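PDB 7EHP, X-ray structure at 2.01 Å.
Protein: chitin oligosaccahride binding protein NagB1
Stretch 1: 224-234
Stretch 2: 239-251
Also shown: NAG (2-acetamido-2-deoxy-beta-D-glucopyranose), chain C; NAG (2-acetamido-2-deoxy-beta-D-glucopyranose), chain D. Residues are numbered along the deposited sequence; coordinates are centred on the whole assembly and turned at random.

Stretch 1, residues 224-234: KYAEQQYAFRE
Stretch 2, residues 239-251: MMFDGSWASAALV

The carboxylate of Asp 242, buried with no cationic partner across this contact, is held by three neutral side chains of the first stretch. Tyr 225 OH donates to Asp 242 OD1 at 2.6 Å, Gln 229 NE2 donates almost linearly to Asp 242 OD2 at 2.9 Å, and Gln 228 NE2 adds a weak bond to Asp 242 OD2 at 3.1 Å. The tyrosine hydroxyl also accepts: Trp 245 NE1 donates to Tyr 225 OH at 2.7 Å, in the plane of both rings. A chain of hydrogen bonds thus runs from indole through phenol to carboxylate, while one face of the Trp 245 ring carries both NAG units, with Trp 245 CD1 3.6 Å from NAG (chain C) O5, as suits a chitin oligosaccharide binding protein.

Stretch 1 is helical through Arg 233, with Glu 234 the first residue to leave helical phi/psi. Stretch 2 begins as an extended strand, 239-243, running roughly antiparallel to the helix (146° between directions, 8.5 Å at closest approach), then turns through a 3-10 segment, 244-248. The CA atoms of Phe 232 and Met 240 lie 6.4 Å apart, those of Arg 233 and Leu 250 5.8 Å.

Along the strand, Met 240 and Asp 242 point toward the helix, whereas Met 239 and Phe 241 point away. Asp 242, with chi1 at -148°, also accepts from its neighbour, Gly 243 N to Asp 242 OD1 at 2.7 Å. Gly 243 leaves room for the indole: an ideal CB there would lie 2.2 Å from Trp 245 CH2.

The CA-to-CB bonds of Tyr 225 (chi1 t) and Gln 229 (m, t) point sideways to the second stretch, but their length brings their polar ends to the aspartate. Gln 228 (p, t) points toward the strand; its NE2 also donates to Phe 241 O at 3.2 Å, while a water donates to both Gln 228 OE1 (2.9 Å) and Phe 241 O (2.7 Å). The amide can thus serve a carboxylate and a backbone carbonyl together.

Farther along the helix, Phe 232 forms an apolar patch. Extended Met 240 (t, t, p) brings SD to 3.8 Å from Phe 232 CB, and Phe 232 (chi1 t) meets Leu 250 (m, t) at its ring edge, CD2 to CD2 at 4.1 Å. Polar contacts lie beside it. Ala 249 CB packs 3.5 Å from Gln 229 OE1. Arg 233, chi1 91° and then extended, donates from NH1 to Ala 249 O at 2.8 Å, tying the helix to the backbone of Ala 249. The surface buried between the stretches, both sides summed, is 589 Å².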

# COMPACT_ATOMS: atom_id res chain seq x y z
N LYS A 224 12.23 2.95 11.47
CA LYS A 224 11.25 2.01 10.92
C LYS A 224 9.97 2.74 10.52
O LYS A 224 9.67 3.83 11.01
CB LYS A 224 10.92 0.92 11.96
CG LYS A 224 10.43 1.45 13.34
CD LYS A 224 10.32 0.34 14.44
CE LYS A 224 10.40 0.89 15.89
NZ LYS A 224 11.81 1.01 16.44
N TYR A 225 9.21 2.10 9.62
CA TYR A 225 7.97 2.66 9.08
C TYR A 225 7.09 3.35 10.13
O TYR A 225 6.67 4.50 9.94
CB TYR A 225 7.20 1.55 8.38
CG TYR A 225 5.84 1.95 7.83
CD1 TYR A 225 5.65 3.17 7.16
CD2 TYR A 225 4.75 1.09 7.93
CE1 TYR A 225 4.40 3.52 6.63
CE2 TYR A 225 3.50 1.42 7.41
CZ TYR A 225 3.33 2.63 6.76
OH TYR A 225 2.08 2.94 6.24
N ALA A 226 6.80 2.66 11.24
CA ALA A 226 5.88 3.21 12.24
C ALA A 226 6.33 4.57 12.78
O ALA A 226 5.49 5.33 13.28
CB ALA A 226 5.73 2.25 13.42
N GLU A 227 7.62 4.87 12.74
CA GLU A 227 8.11 6.11 13.33
C GLU A 227 7.62 7.35 12.58
O GLU A 227 7.41 8.40 13.20
CB GLU A 227 9.64 6.07 13.40
CG GLU A 227 10.10 4.99 14.38
CD GLU A 227 11.58 5.02 14.69
OE1 GLU A 227 12.03 5.97 15.37
OE2 GLU A 227 12.28 4.07 14.29
N GLN A 228 7.41 7.25 11.27
CA GLN A 228 6.81 8.39 10.58
C GLN A 228 5.38 8.63 11.04
O GLN A 228 4.94 9.78 11.15
CB GLN A 228 6.90 8.20 9.07
CG GLN A 228 5.84 7.34 8.41
CD GLN A 228 5.82 7.56 6.90
OE1 GLN A 228 6.86 7.84 6.30
NE2 GLN A 228 4.64 7.45 6.29
N GLN A 229 4.67 7.56 11.40
CA GLN A 229 3.32 7.71 11.90
C GLN A 229 3.32 8.25 13.32
O GLN A 229 2.45 9.05 13.68
CB GLN A 229 2.59 6.37 11.81
CG GLN A 229 2.41 5.93 10.34
CD GLN A 229 1.84 4.53 10.17
OE1 GLN A 229 1.64 3.80 11.14
NE2 GLN A 229 1.54 4.17 8.93
N TYR A 230 4.30 7.86 14.13
CA TYR A 230 4.44 8.49 15.43
C TYR A 230 4.62 10.00 15.27
O TYR A 230 3.89 10.79 15.88
CB TYR A 230 5.63 7.92 16.20
CG TYR A 230 5.66 6.43 16.45
CD1 TYR A 230 4.50 5.65 16.50
CD2 TYR A 230 6.88 5.79 16.68
CE1 TYR A 230 4.58 4.26 16.76
CE2 TYR A 230 6.97 4.43 16.93
CZ TYR A 230 5.83 3.66 16.97
OH TYR A 230 5.98 2.32 17.22
N ALA A 231 5.58 10.41 14.43
CA ALA A 231 5.90 11.84 14.30
C ALA A 231 4.68 12.63 13.89
O ALA A 231 4.39 13.68 14.47
CB ALA A 231 7.04 12.05 13.30
N PHE A 232 3.93 12.13 12.90
CA PHE A 232 2.74 12.83 12.46
C PHE A 232 1.67 12.86 13.54
O PHE A 232 1.09 13.92 13.83
CB PHE A 232 2.19 12.19 11.18
CG PHE A 232 0.98 12.88 10.65
CD1 PHE A 232 1.08 14.19 10.15
CD2 PHE A 232 -0.26 12.25 10.67
CE1 PHE A 232 -0.03 14.84 9.67
CE2 PHE A 232 -1.38 12.90 10.20
CZ PHE A 232 -1.27 14.20 9.68
N ARG A 233 1.36 11.71 14.14
CA ARG A 233 0.24 11.71 15.08
C ARG A 233 0.58 12.43 16.38
O ARG A 233 -0.33 12.90 17.08
CB ARG A 233 -0.23 10.27 15.35
CG ARG A 233 0.42 9.57 16.52
CD ARG A 233 -0.04 8.10 16.59
NE ARG A 233 0.72 7.35 17.58
CZ ARG A 233 0.91 6.04 17.54
NH1 ARG A 233 0.41 5.31 16.55
NH2 ARG A 233 1.63 5.46 18.49
N GLU A 234 1.86 12.55 16.71
CA GLU A 234 2.27 13.31 17.88
C GLU A 234 2.48 14.79 17.58
O GLU A 234 2.99 15.52 18.44
CB GLU A 234 3.53 12.68 18.49
CG GLU A 234 3.27 11.33 19.19
CD GLU A 234 4.53 10.46 19.41
OE1 GLU A 234 5.68 10.95 19.26
OE2 GLU A 234 4.35 9.27 19.75
N MET A 239 2.87 17.19 7.71
CA MET A 239 2.34 16.31 6.67
C MET A 239 3.03 14.96 6.79
O MET A 239 4.07 14.82 7.45
CB MET A 239 2.56 16.89 5.26
CG MET A 239 1.99 18.29 5.04
SD MET A 239 2.40 18.90 3.38
CE MET A 239 4.06 19.49 3.73
N MET A 240 2.44 13.98 6.12
CA MET A 240 3.00 12.63 6.02
C MET A 240 2.40 11.99 4.78
O MET A 240 1.18 11.83 4.72
CB MET A 240 2.64 11.79 7.24
CG MET A 240 3.06 10.33 7.11
SD MET A 240 2.72 9.45 8.64
CE MET A 240 0.96 9.12 8.45
N PHE A 241 3.24 11.59 3.82
CA PHE A 241 2.75 10.82 2.68
C PHE A 241 2.64 9.35 3.10
O PHE A 241 3.62 8.76 3.57
CB PHE A 241 3.68 10.97 1.47
CG PHE A 241 3.12 10.42 0.19
CD1 PHE A 241 3.10 9.06 -0.05
CD2 PHE A 241 2.62 11.27 -0.79
CE1 PHE A 241 2.58 8.55 -1.24
CE2 PHE A 241 2.09 10.76 -2.00
CZ PHE A 241 2.07 9.40 -2.21
N ASP A 242 1.46 8.77 2.92
CA ASP A 242 1.21 7.41 3.41
C ASP A 242 -0.02 6.85 2.72
O ASP A 242 -0.74 7.55 1.99
CB ASP A 242 1.05 7.40 4.94
CG ASP A 242 1.54 6.11 5.57
OD1 ASP A 242 1.63 5.09 4.85
OD2 ASP A 242 1.84 6.12 6.79
N GLY A 243 -0.27 5.57 2.96
CA GLY A 243 -1.46 4.93 2.46
C GLY A 243 -2.63 5.08 3.40
O GLY A 243 -2.45 5.32 4.60
N SER A 244 -3.84 4.90 2.86
CA SER A 244 -5.05 5.00 3.67
C SER A 244 -5.07 4.01 4.83
O SER A 244 -5.70 4.27 5.86
CB SER A 244 -6.28 4.78 2.78
OG SER A 244 -6.11 3.60 2.04
N TRP A 245 -4.38 2.87 4.68
CA TRP A 245 -4.32 1.88 5.76
C TRP A 245 -3.68 2.44 7.03
O TRP A 245 -3.83 1.85 8.10
CB TRP A 245 -3.55 0.63 5.31
CG TRP A 245 -2.12 0.97 4.97
CD1 TRP A 245 -1.07 1.16 5.84
CD2 TRP A 245 -1.61 1.21 3.65
NE1 TRP A 245 0.06 1.50 5.13
CE2 TRP A 245 -0.24 1.53 3.79
CE3 TRP A 245 -2.17 1.20 2.37
CZ2 TRP A 245 0.57 1.82 2.69
CZ3 TRP A 245 -1.37 1.49 1.29
CH2 TRP A 245 -0.01 1.79 1.45
N ALA A 246 -2.99 3.58 6.92
CA ALA A 246 -2.26 4.16 8.04
C ALA A 246 -3.18 4.73 9.10
O ALA A 246 -2.77 4.89 10.25
CB ALA A 246 -1.31 5.27 7.56
N SER A 247 -4.41 5.08 8.72
CA SER A 247 -5.35 5.58 9.71
C SER A 247 -5.63 4.56 10.81
O SER A 247 -6.04 4.95 11.91
CB SER A 247 -6.65 6.00 9.02
OG SER A 247 -7.32 4.84 8.54
N ALA A 248 -5.39 3.27 10.56
CA ALA A 248 -5.51 2.27 11.61
C ALA A 248 -4.57 2.55 12.78
O ALA A 248 -4.75 1.96 13.86
CB ALA A 248 -5.25 0.87 11.05
N ALA A 249 -3.59 3.44 12.59
CA ALA A 249 -2.59 3.77 13.60
C ALA A 249 -2.56 5.25 13.96
O ALA A 249 -1.59 5.70 14.58
CB ALA A 249 -1.21 3.31 13.13
N LEU A 250 -3.59 6.02 13.62
CA LEU A 250 -3.47 7.47 13.62
C LEU A 250 -4.37 8.19 14.60
O LEU A 250 -3.89 9.11 15.29
CB LEU A 250 -3.74 8.01 12.21
CG LEU A 250 -2.55 7.95 11.26
CD1 LEU A 250 -2.91 8.69 10.00
CD2 LEU A 250 -1.29 8.52 11.87
N VAL A 251 -5.66 7.86 14.69
CA VAL A 251 -6.63 8.86 15.13
C VAL A 251 -7.59 8.38 16.22
O VAL A 251 -8.82 8.53 16.11
CB VAL A 251 -7.38 9.40 13.88
CG1 VAL A 251 -8.13 8.28 13.13
CG2 VAL A 251 -8.26 10.56 14.21
C1 NAG C . -1.52 -3.28 4.99
C2 NAG C . -2.12 -2.94 3.63
C3 NAG C . -1.04 -2.96 2.55
C4 NAG C . 0.20 -2.17 2.98
C5 NAG C . 0.59 -2.49 4.43
C6 NAG C . 1.72 -1.66 5.00
C7 NAG C . -4.47 -3.70 3.67
C8 NAG C . -5.44 -4.73 3.17
N2 NAG C . -3.20 -3.86 3.28
O1 NAG C . -2.52 -3.30 5.95
O3 NAG C . -1.58 -2.46 1.34
O4 NAG C . 1.29 -2.64 2.19
O5 NAG C . -0.53 -2.33 5.31
O6 NAG C . 2.20 -2.24 6.21
O7 NAG C . -4.82 -2.77 4.40
C1 NAG D . 1.67 -1.78 1.12
C2 NAG D . 2.89 -2.42 0.47
C3 NAG D . 3.35 -1.58 -0.71
C4 NAG D . 2.20 -1.38 -1.69
C5 NAG D . 0.99 -0.78 -0.96
C6 NAG D . -0.23 -0.65 -1.84
C7 NAG D . 4.52 -3.84 1.64
C8 NAG D . 5.63 -3.88 2.63
N2 NAG D . 3.97 -2.63 1.41
O3 NAG D . 4.42 -2.24 -1.37
O4 NAG D . 2.58 -0.49 -2.73
O5 NAG D . 0.62 -1.61 0.15
O6 NAG D . -0.56 -1.87 -2.49
O7 NAG D . 4.13 -4.85 1.05
O HOH W 1 6.35 8.76 3.61